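Local coordinates for ileal bile acid-binding protein (Danio rerio, PDB 3ELX), which binds the bile acid cholate and probably serves as a cytoplasmic carrier of bile acids and other lipids such as fatty acids, at residues T54-Y57 with H61-T64; L40-V45 with L112-T117; K93-F98 with Q102-I107. All coordinates share one frame; numbering follows the deposited sequence.

Interaction 1: T54-Y57 with H61-T64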
# COMPACT_ATOMS: atom_id res chain seq x y z
N THR A 54 -4.60 -7.34 -2.53
CA THR A 54 -3.69 -7.90 -3.53
C THR A 54 -3.11 -6.80 -4.42
O THR A 54 -3.85 -5.95 -4.91
CB THR A 54 -4.44 -8.95 -4.39
OG1 THR A 54 -4.98 -9.97 -3.54
CG2 THR A 54 -3.52 -9.59 -5.41
N GLN A 55 -1.80 -6.82 -4.59
CA GLN A 55 -1.12 -5.83 -5.44
C GLN A 55 -0.36 -6.55 -6.54
O GLN A 55 0.39 -7.50 -6.28
CB GLN A 55 -0.15 -4.95 -4.63
CG GLN A 55 -0.82 -4.17 -3.52
CD GLN A 55 0.18 -3.49 -2.62
OE1 GLN A 55 1.18 -4.09 -2.22
NE2 GLN A 55 -0.07 -2.23 -2.29
N TYR A 56 -0.54 -6.06 -7.76
CA TYR A 56 0.06 -6.67 -8.93
C TYR A 56 1.29 -5.89 -9.38
O TYR A 56 1.21 -4.96 -10.19
CB TYR A 56 -0.99 -6.75 -10.05
CG TYR A 56 -2.12 -7.70 -9.72
CD1 TYR A 56 -2.06 -9.04 -10.08
CD2 TYR A 56 -3.26 -7.25 -9.03
CE1 TYR A 56 -3.09 -9.93 -9.77
CE2 TYR A 56 -4.30 -8.13 -8.72
CZ TYR A 56 -4.21 -9.47 -9.09
OH TYR A 56 -5.22 -10.37 -8.78
N TYR A 57 2.42 -6.26 -8.80
CA TYR A 57 3.69 -5.60 -9.12
C TYR A 57 4.25 -6.11 -10.45
O TYR A 57 3.74 -7.09 -11.02
CB TYR A 57 4.69 -5.79 -7.98
CG TYR A 57 4.39 -4.92 -6.79
CD1 TYR A 57 4.86 -3.60 -6.73
CD2 TYR A 57 3.64 -5.40 -5.73
CE1 TYR A 57 4.58 -2.78 -5.64
CE2 TYR A 57 3.36 -4.60 -4.63
CZ TYR A 57 3.83 -3.29 -4.60
OH TYR A 57 3.55 -2.49 -3.51
N HIS A 61 4.76 -10.32 -10.04
CA HIS A 61 4.95 -10.32 -8.60
C HIS A 61 3.64 -9.92 -7.95
O HIS A 61 3.27 -8.75 -7.95
CB HIS A 61 6.07 -9.33 -8.28
CG HIS A 61 6.38 -9.21 -6.82
ND1 HIS A 61 6.27 -10.26 -5.93
CD2 HIS A 61 6.84 -8.16 -6.10
CE1 HIS A 61 6.61 -9.85 -4.72
NE2 HIS A 61 6.96 -8.58 -4.80
N VAL A 62 2.92 -10.90 -7.42
CA VAL A 62 1.65 -10.61 -6.76
C VAL A 62 1.85 -10.65 -5.25
O VAL A 62 2.33 -11.64 -4.70
CB VAL A 62 0.53 -11.59 -7.20
CG1 VAL A 62 -0.79 -11.21 -6.57
CG2 VAL A 62 0.40 -11.59 -8.71
N VAL A 63 1.49 -9.56 -4.58
CA VAL A 63 1.64 -9.48 -3.13
C VAL A 63 0.24 -9.49 -2.56
O VAL A 63 -0.54 -8.61 -2.87
CB VAL A 63 2.38 -8.20 -2.70
CG1 VAL A 63 2.47 -8.10 -1.17
CG2 VAL A 63 3.77 -8.16 -3.31
N THR A 64 -0.07 -10.49 -1.73
CA THR A 64 -1.38 -10.57 -1.09
C THR A 64 -1.23 -10.56 0.42
O THR A 64 -0.48 -11.36 1.00
CB THR A 64 -2.13 -11.85 -1.52
OG1 THR A 64 -2.28 -11.84 -2.94
CG2 THR A 64 -3.51 -11.91 -0.90
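Gln55 and Val63 form the central hydrogen-bonded pair of two antiparallel strands whose axes come within 4.6 Å at 163°: Gln55 N bonds to Val63 O at 2.8 Å, and Val63 N returns to Gln55 O, nearly straight at the hydrogen. Tyr57 N also bonds to His61 O, bent at the hydrogen.

Two different faces result. On one, Tyr57 and His61 lie side by side and point the same way, their rings neither stacked nor edge to face. Val63 CG2 lies 3.7 Å from Tyr57 CD2 and also rides over one face of the His61 imidazole, toward its rim. This methyl therefore serves both rings. Tyr57 CG stands beside its own backbone N (chi1 -75°), which brings the phenol back along the strand, where Tyr57 OH makes a weak bond to Gln55 OE1 at 3.1 Å. The imidazole is fixed by His61 NE2, bonded to the carbonyl of Val78. Replacing Tyr57 with an alanine would probably leave Val63 CG2 with the imidazole alone of its two rings, and Gln55 OE1 without this weak donor.

The other face carries Tyr56, Val62, Thr54 and Thr64. Val62 splits its methyls: CG2 touches Tyr56 CD1 at 3.8 Å while CG1 lies over a face of that ring and presses on Thr54 CG2 at 3.4 Å, tighter than usual for two carbons. Beyond it, Thr54 OG1 and Thr64 OG1 are only weakly bonded at 3.3 Å. Tyr56 OH finds its main partner in Glu43, on the adjoining strand.

This is a beta hairpin of the fatty-acid-binding-protein barrel, with Gln55 and Tyr57, both cholate-binding residues, on one face.

Interaction 2: L40-V45 with L112-T117; sequences LVTEIV and LVETST
A water sits between Thr42 and Glu114 and is gripped from both: it lies 2.6 Å from Thr42 OG1 and donates to Glu114 OE1 at 2.7 Å. The two side chains slide past each other in opposite directions without bonding directly, since Thr42 OG1 and Glu114 OE2 remain 4.1 Å apart; the water makes the polar link. Glu114 reaches this point because its chain runs out straight beyond CG (chi2 177°), carrying the carboxylate well clear of its own backbone. Glu114 OE2 is held by Arg129 in a salt bridge, while OE1 receives the water. That charge pairing is likely to favour the ionised form of this buried acid.

Next to the polar bridge is a small apolar one. Ile44 and Leu112 meet tip to tip, Ile44 CD1 against Leu112 CD2 at 4.0 Å. The same Leu112 methyl lies 4.2 Å from Thr42 CG2, here with the side chains crossing at about a right angle. Leu112 CG lies opposite its backbone N (chi1 176°), an orientation that sends CD2 into the angle between Ile44 and Thr42. Thr42 thus works in two directions, offering its hydroxyl to the water and its methyl to the leucine. These touches are light, and only 120 Å² is buried between the segments.

No backbone bonds join them: the strand axes stay 10.9 Å apart at 108°, as in opposed walls of a beta barrel whose side chains meet across the interior. Trp10, on strand 8-16, packs against both Ile44 and Leu112, while Phe51 and Trp53 on strand 50-57 also flank Ile44. Strand 124-133 supplies Arg129, and strand 102-108 lies alongside Glu114 through Gln103 and Thr105.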
# COMPACT_ATOMS: atom_id res chain seq x y z
N LEU A 40 0.44 0.58 -10.61
CA LEU A 40 0.09 -0.57 -9.79
C LEU A 40 -1.42 -0.77 -9.72
O LEU A 40 -2.15 0.18 -9.40
CB LEU A 40 0.62 -0.37 -8.38
CG LEU A 40 0.47 -1.54 -7.41
CD1 LEU A 40 1.43 -2.65 -7.82
CD2 LEU A 40 0.75 -1.07 -5.98
N VAL A 41 -1.86 -1.99 -10.01
CA VAL A 41 -3.26 -2.39 -9.80
C VAL A 41 -3.41 -3.08 -8.45
O VAL A 41 -2.63 -3.96 -8.09
CB VAL A 41 -3.79 -3.29 -10.93
CG1 VAL A 41 -5.19 -3.82 -10.61
CG2 VAL A 41 -3.83 -2.51 -12.23
N THR A 42 -4.42 -2.64 -7.71
CA THR A 42 -4.75 -3.17 -6.40
C THR A 42 -6.12 -3.80 -6.45
O THR A 42 -7.07 -3.17 -6.93
CB THR A 42 -4.76 -2.04 -5.34
OG1 THR A 42 -3.46 -1.45 -5.25
CG2 THR A 42 -5.13 -2.59 -3.97
N GLU A 43 -6.24 -5.02 -5.97
CA GLU A 43 -7.53 -5.67 -5.83
C GLU A 43 -7.83 -5.85 -4.35
O GLU A 43 -7.01 -6.41 -3.61
CB GLU A 43 -7.51 -7.02 -6.54
CG GLU A 43 -8.80 -7.79 -6.47
CD GLU A 43 -8.66 -9.19 -7.04
OE1 GLU A 43 -7.51 -9.64 -7.28
OE2 GLU A 43 -9.70 -9.83 -7.26
N ILE A 44 -9.00 -5.38 -3.92
CA ILE A 44 -9.37 -5.50 -2.51
C ILE A 44 -10.71 -6.22 -2.36
O ILE A 44 -11.67 -5.92 -3.07
CB ILE A 44 -9.43 -4.13 -1.79
CG1 ILE A 44 -8.12 -3.36 -2.01
CG2 ILE A 44 -9.69 -4.33 -0.27
CD1 ILE A 44 -8.25 -1.87 -1.77
N VAL A 45 -10.75 -7.18 -1.44
CA VAL A 45 -12.01 -7.77 -0.99
C VAL A 45 -12.12 -7.44 0.49
O VAL A 45 -11.28 -7.87 1.30
CB VAL A 45 -12.09 -9.30 -1.25
CG1 VAL A 45 -13.42 -9.84 -0.74
CG2 VAL A 45 -11.94 -9.61 -2.74
N LEU A 112 -8.86 5.60 -4.07
CA LEU A 112 -8.05 4.91 -3.06
C LEU A 112 -6.78 5.72 -2.85
O LEU A 112 -5.98 5.85 -3.77
CB LEU A 112 -7.73 3.49 -3.52
CG LEU A 112 -6.81 2.64 -2.62
CD1 LEU A 112 -7.48 2.34 -1.32
CD2 LEU A 112 -6.41 1.35 -3.34
N VAL A 113 -6.59 6.26 -1.64
CA VAL A 113 -5.43 7.08 -1.36
C VAL A 113 -4.54 6.39 -0.33
O VAL A 113 -4.97 6.15 0.79
CB VAL A 113 -5.82 8.47 -0.83
CG1 VAL A 113 -4.57 9.31 -0.62
CG2 VAL A 113 -6.78 9.17 -1.81
N GLU A 114 -3.32 6.08 -0.75
CA GLU A 114 -2.39 5.29 0.05
C GLU A 114 -1.15 6.12 0.35
O GLU A 114 -0.47 6.58 -0.56
CB GLU A 114 -2.00 4.02 -0.70
CG GLU A 114 -3.17 3.10 -0.94
CD GLU A 114 -2.78 1.88 -1.74
OE1 GLU A 114 -2.28 0.91 -1.12
OE2 GLU A 114 -2.96 1.90 -2.97
N THR A 115 -0.88 6.33 1.64
CA THR A 115 0.25 7.16 2.05
C THR A 115 1.27 6.32 2.82
O THR A 115 0.93 5.72 3.85
CB THR A 115 -0.23 8.32 2.94
OG1 THR A 115 -1.23 9.10 2.26
CG2 THR A 115 0.94 9.23 3.35
N SER A 116 2.50 6.28 2.31
CA SER A 116 3.59 5.56 2.98
C SER A 116 4.56 6.59 3.56
O SER A 116 5.04 7.48 2.84
CB SER A 116 4.33 4.65 1.99
OG SER A 116 3.44 3.83 1.24
N THR A 117 4.84 6.48 4.85
CA THR A 117 5.64 7.47 5.55
C THR A 117 6.86 6.80 6.15
O THR A 117 6.74 5.90 6.99
CB THR A 117 4.80 8.13 6.65
OG1 THR A 117 3.63 8.70 6.04
CG2 THR A 117 5.60 9.21 7.39
O HOH W 1 -2.46 -1.19 -2.84

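Interaction 3: K93-F98 with Q102-I107; sequences KLTISF and QQTTEI
Gln103 CB meets the edge of the Phe98 ring, 3.7 Å from CE2 and near the ring plane, while Ile96 CG2 sits over one face of the same ring. These three residues make the close-packed part of the hairpin; Leu94 and Thr105 lie on the same buried face. A bend at chi2 (68°) turns the Gln103 amide away from the ring, to bond through OE1 to Ser116. Beneath runs an even backbone ladder, with Ile96 N to Gln103 O and Leu94 N to Thr105 O both 2.8 Å.

The other face is the more polar, solvent-facing side, held by long flexible chains and a water. Lys93 passes across Glu106 at a slant, its CG 3.3 Å from Glu106 OE1, yet NZ stays 4.3 Å from OE2, too far for a salt bridge. Instead, Lys93 NZ donates to a water at 3.1 Å that is also bonded to Thr104 OG1. Near the turn, Gln102 NE2 gives Ser97 OG a fairly straight bond of 3.0 Å, in the plane of the amide.

Strand 111-119 continues the sheet beyond 102-107, and strand 82-90 flanks 93-97. Leu94, a cholate-binding residue, touches Phe51 and Trp53 of strand 50-57.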
# COMPACT_ATOMS: atom_id res chain seq x y z
N LYS A 93 -9.91 5.23 7.83
CA LYS A 93 -8.49 5.11 7.44
C LYS A 93 -7.82 3.92 8.12
O LYS A 93 -7.87 3.80 9.35
CB LYS A 93 -7.70 6.37 7.82
CG LYS A 93 -8.14 7.69 7.22
CD LYS A 93 -7.30 8.83 7.81
CE LYS A 93 -6.03 9.14 7.01
NZ LYS A 93 -5.25 7.95 6.53
N LEU A 94 -7.20 3.06 7.32
CA LEU A 94 -6.40 1.94 7.83
C LEU A 94 -4.99 2.40 8.11
O LEU A 94 -4.44 3.20 7.35
CB LEU A 94 -6.33 0.83 6.79
CG LEU A 94 -7.61 0.05 6.50
CD1 LEU A 94 -7.41 -0.81 5.28
CD2 LEU A 94 -7.99 -0.81 7.69
N THR A 95 -4.40 1.91 9.20
CA THR A 95 -2.98 2.10 9.45
C THR A 95 -2.33 0.73 9.58
O THR A 95 -2.70 -0.07 10.44
CB THR A 95 -2.70 2.95 10.72
OG1 THR A 95 -3.23 4.27 10.55
CG2 THR A 95 -1.19 3.06 10.97
N ILE A 96 -1.36 0.48 8.71
CA ILE A 96 -0.57 -0.74 8.77
C ILE A 96 0.84 -0.32 9.12
O ILE A 96 1.46 0.50 8.41
CB ILE A 96 -0.54 -1.49 7.42
CG1 ILE A 96 -1.97 -1.73 6.91
CG2 ILE A 96 0.24 -2.80 7.58
CD1 ILE A 96 -2.04 -2.44 5.56
N SER A 97 1.34 -0.87 10.22
CA SER A 97 2.67 -0.55 10.68
C SER A 97 3.64 -1.59 10.12
O SER A 97 3.89 -2.64 10.74
CB SER A 97 2.70 -0.48 12.22
OG SER A 97 1.74 0.47 12.67
N PHE A 98 4.17 -1.31 8.94
CA PHE A 98 5.16 -2.20 8.32
C PHE A 98 6.54 -2.07 8.97
O PHE A 98 6.84 -1.07 9.63
CB PHE A 98 5.31 -1.89 6.83
CG PHE A 98 4.18 -2.39 5.97
CD1 PHE A 98 4.17 -3.70 5.51
CD2 PHE A 98 3.16 -1.53 5.58
CE1 PHE A 98 3.13 -4.16 4.69
CE2 PHE A 98 2.13 -1.98 4.75
CZ PHE A 98 2.11 -3.30 4.32
N GLN A 102 5.31 3.44 7.81
CA GLN A 102 3.90 3.46 8.20
C GLN A 102 3.06 3.62 6.96
O GLN A 102 3.39 4.43 6.10
CB GLN A 102 3.62 4.64 9.14
CG GLN A 102 4.20 4.44 10.52
CD GLN A 102 3.68 3.19 11.19
OE1 GLN A 102 4.42 2.22 11.39
NE2 GLN A 102 2.39 3.19 11.53
N GLN A 103 1.99 2.83 6.86
CA GLN A 103 1.09 2.92 5.70
C GLN A 103 -0.29 3.34 6.17
O GLN A 103 -0.85 2.71 7.05
CB GLN A 103 0.96 1.55 5.04
CG GLN A 103 0.09 1.56 3.81
CD GLN A 103 0.73 2.35 2.70
OE1 GLN A 103 1.95 2.39 2.58
NE2 GLN A 103 -0.09 3.02 1.89
N THR A 104 -0.85 4.40 5.58
CA THR A 104 -2.24 4.77 5.88
C THR A 104 -3.01 4.72 4.59
O THR A 104 -2.52 5.18 3.56
CB THR A 104 -2.37 6.16 6.51
OG1 THR A 104 -2.03 7.16 5.53
CG2 THR A 104 -1.49 6.30 7.72
N THR A 105 -4.20 4.15 4.63
CA THR A 105 -4.98 4.01 3.41
C THR A 105 -6.43 4.33 3.67
O THR A 105 -7.01 3.92 4.67
CB THR A 105 -4.80 2.61 2.82
OG1 THR A 105 -3.40 2.39 2.56
CG2 THR A 105 -5.59 2.48 1.52
N GLU A 106 -7.03 5.07 2.74
CA GLU A 106 -8.44 5.40 2.87
C GLU A 106 -9.08 5.60 1.51
O GLU A 106 -8.38 5.72 0.51
CB GLU A 106 -8.64 6.64 3.75
CG GLU A 106 -8.11 7.93 3.15
CD GLU A 106 -8.53 9.16 3.95
OE1 GLU A 106 -9.61 9.14 4.60
OE2 GLU A 106 -7.79 10.16 3.93
N ILE A 107 -10.41 5.62 1.49
CA ILE A 107 -11.14 6.03 0.30
C ILE A 107 -11.52 7.49 0.51
O ILE A 107 -12.18 7.83 1.48
CB ILE A 107 -12.41 5.18 0.05
CG1 ILE A 107 -12.07 3.68 -0.03
CG2 ILE A 107 -13.13 5.66 -1.22
CD1 ILE A 107 -11.00 3.29 -1.06
O HOH W 2 -2.61 9.61 6.24

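How the interactions relate
From the N terminus, the chain passes strand 8-16 and two helices before reaching 40-45, the first half of interaction 2. Interaction 1 then closes a tight hairpin between strands 50-57 and 61-68, and interaction 3 closes another between 93-97 and 102-108. Only at 112-117 does interaction 2 close its own long loop, so both hairpins fall within it, one after the other, and none cross. Each hairpin abuts a strand of interaction 2: Thr54 O lies 2.8 Å from Glu43 N, and Thr104 O 2.8 Å from Thr115 N. Interactions 1 and 3, with centres about 17 Å apart, do not touch each other; interaction 2 links the two walls through the barrel interior.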